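PDB 5H5M: alpha-catenin-like protein hmp-1 from Caenorhabditis elegans, which links cadherin-bound beta-catenin to actin filaments at adherens junctions and is required for cell migration and cell shape changes during embryonic body enclosure and elongation. Local coordinates for residues A[6-11]-A[106-111]. Residues are numbered along the deposited sequence; the frame is centred on the assembly and turned at random.
Sequences DLINEI and DLRRHL
Arg108 reaches across from helix 92-122 to bring its guanidinium up to two isoleucines of helix 6-17. Ile8 CD1 sits over one face of the flat group, 3.4 Å from Arg108 NH2, while Ile11 CG2 comes in obliquely, 3.7 Å from Arg108 NH1. Arg108 starts with CG wedged between its own backbone N and carbonyl carbon (chi1 58°), and a bend further out along the chain completes the path to the opposing helix. The charged tip is not left to methyl groups alone: NH1 forms a salt bridge with Asp12, one residue beyond Ile11, which should help fix the plane on which Ile8 rests.

One turn further along, the contact becomes wholly apolar. Leu111 CD1 meets two methyls, Ile11 CD1 at 3.7 Å and Leu7 CD2 at 4.0 Å; the Leu7 and Leu111 side chains cross at about a right angle. Leu7 brings its branch there with CG anti to the backbone N (chi1 178°). Helix 27-49 adds Ile48 against Leu7 and Ile41 against Ile11, and Leu169 touches both leucines.

No hydrogen bond joins the two segments, whose axes run nearly antiparallel (165°) and come no closer than 11.5 Å; at that spacing the contact is made by side chains alone. Such apolar packing, edged by a charged pair, belongs to the antiparallel helical bundles of the vinculin/alpha-catenin family, here in the M domain of HMP-1.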
# COMPACT_ATOMS: atom_id res chain seq x y z
N ASP A 6 -12.34 -11.71 -7.87
CA ASP A 6 -12.46 -13.16 -7.97
C ASP A 6 -11.69 -13.91 -6.88
O ASP A 6 -12.24 -14.82 -6.26
CB ASP A 6 -11.99 -13.64 -9.35
CG ASP A 6 -13.12 -13.77 -10.34
OD1 ASP A 6 -14.30 -13.69 -9.91
OD2 ASP A 6 -12.85 -13.96 -11.54
N LEU A 7 -10.44 -13.53 -6.66
CA LEU A 7 -9.60 -14.23 -5.69
C LEU A 7 -10.17 -14.18 -4.28
O LEU A 7 -10.06 -15.14 -3.52
CB LEU A 7 -8.18 -13.65 -5.69
CG LEU A 7 -7.21 -14.27 -4.67
CD1 LEU A 7 -7.13 -15.78 -4.84
CD2 LEU A 7 -5.82 -13.65 -4.78
N ILE A 8 -10.80 -13.06 -3.92
CA ILE A 8 -11.36 -12.93 -2.58
C ILE A 8 -12.63 -13.76 -2.45
O ILE A 8 -12.92 -14.31 -1.39
CB ILE A 8 -11.64 -11.46 -2.21
CG1 ILE A 8 -11.86 -11.32 -0.70
CG2 ILE A 8 -12.80 -10.88 -3.01
CD1 ILE A 8 -10.68 -11.78 0.12
N ASN A 9 -13.39 -13.89 -3.54
CA ASN A 9 -14.59 -14.70 -3.54
C ASN A 9 -14.25 -16.19 -3.54
O ASN A 9 -14.93 -16.99 -2.90
CB ASN A 9 -15.48 -14.36 -4.73
CG ASN A 9 -16.13 -13.00 -4.59
OD1 ASN A 9 -16.29 -12.48 -3.48
ND2 ASN A 9 -16.51 -12.40 -5.72
N GLU A 10 -13.19 -16.55 -4.25
CA GLU A 10 -12.70 -17.92 -4.27
C GLU A 10 -12.29 -18.36 -2.87
O GLU A 10 -12.60 -19.47 -2.44
CB GLU A 10 -11.53 -18.08 -5.24
CG GLU A 10 -11.87 -17.87 -6.71
CD GLU A 10 -12.62 -19.04 -7.32
OE1 GLU A 10 -12.89 -20.03 -6.60
OE2 GLU A 10 -12.93 -18.99 -8.53
N ILE A 11 -11.59 -17.48 -2.16
CA ILE A 11 -11.15 -17.75 -0.79
C ILE A 11 -12.32 -17.84 0.19
O ILE A 11 -12.41 -18.78 0.98
CB ILE A 11 -10.16 -16.68 -0.30
CG1 ILE A 11 -8.83 -16.80 -1.04
CG2 ILE A 11 -9.94 -16.79 1.19
CD1 ILE A 11 -7.84 -15.71 -0.68
N ASP A 106 -4.34 -17.13 7.16
CA ASP A 106 -3.00 -16.58 7.03
C ASP A 106 -2.71 -16.15 5.59
O ASP A 106 -2.10 -15.11 5.35
CB ASP A 106 -1.95 -17.58 7.50
CG ASP A 106 -1.95 -17.75 9.01
OD1 ASP A 106 -1.64 -18.86 9.49
OD2 ASP A 106 -2.25 -16.76 9.72
N LEU A 107 -3.15 -16.97 4.64
CA LEU A 107 -2.93 -16.67 3.23
C LEU A 107 -3.59 -15.35 2.84
O LEU A 107 -3.00 -14.54 2.14
CB LEU A 107 -3.46 -17.80 2.34
CG LEU A 107 -3.32 -17.55 0.84
CD1 LEU A 107 -1.86 -17.36 0.45
CD2 LEU A 107 -3.94 -18.68 0.04
N ARG A 108 -4.82 -15.13 3.31
CA ARG A 108 -5.52 -13.92 2.91
C ARG A 108 -4.91 -12.68 3.59
O ARG A 108 -4.90 -11.61 2.99
CB ARG A 108 -7.02 -14.02 3.20
CG ARG A 108 -7.41 -14.29 4.64
CD ARG A 108 -8.93 -14.42 4.74
NE ARG A 108 -9.60 -13.19 4.34
CZ ARG A 108 -10.79 -13.14 3.76
NH1 ARG A 108 -11.45 -14.26 3.49
NH2 ARG A 108 -11.33 -11.97 3.43
N ARG A 109 -4.39 -12.84 4.80
CA ARG A 109 -3.72 -11.72 5.46
C ARG A 109 -2.50 -11.29 4.66
O ARG A 109 -2.28 -10.10 4.43
CB ARG A 109 -3.31 -12.07 6.89
CG ARG A 109 -2.72 -10.87 7.64
CD ARG A 109 -2.23 -11.22 9.04
NE ARG A 109 -1.10 -12.15 9.01
CZ ARG A 109 -1.19 -13.45 9.24
NH1 ARG A 109 -0.11 -14.22 9.20
NH2 ARG A 109 -2.37 -13.99 9.52
N HIS A 110 -1.72 -12.28 4.22
CA HIS A 110 -0.55 -12.03 3.38
C HIS A 110 -0.91 -11.33 2.06
O HIS A 110 -0.22 -10.41 1.62
CB HIS A 110 0.18 -13.34 3.08
CG HIS A 110 0.88 -13.92 4.27
ND1 HIS A 110 0.97 -15.27 4.49
CD2 HIS A 110 1.54 -13.32 5.29
CE1 HIS A 110 1.65 -15.49 5.61
NE2 HIS A 110 2.01 -14.32 6.11
N LEU A 111 -2.00 -11.78 1.44
CA LEU A 111 -2.44 -11.22 0.17
C LEU A 111 -2.92 -9.78 0.34
O LEU A 111 -2.57 -8.90 -0.45
CB LEU A 111 -3.56 -12.07 -0.44
CG LEU A 111 -3.19 -13.50 -0.84
CD1 LEU A 111 -4.45 -14.33 -1.06
CD2 LEU A 111 -2.31 -13.51 -2.09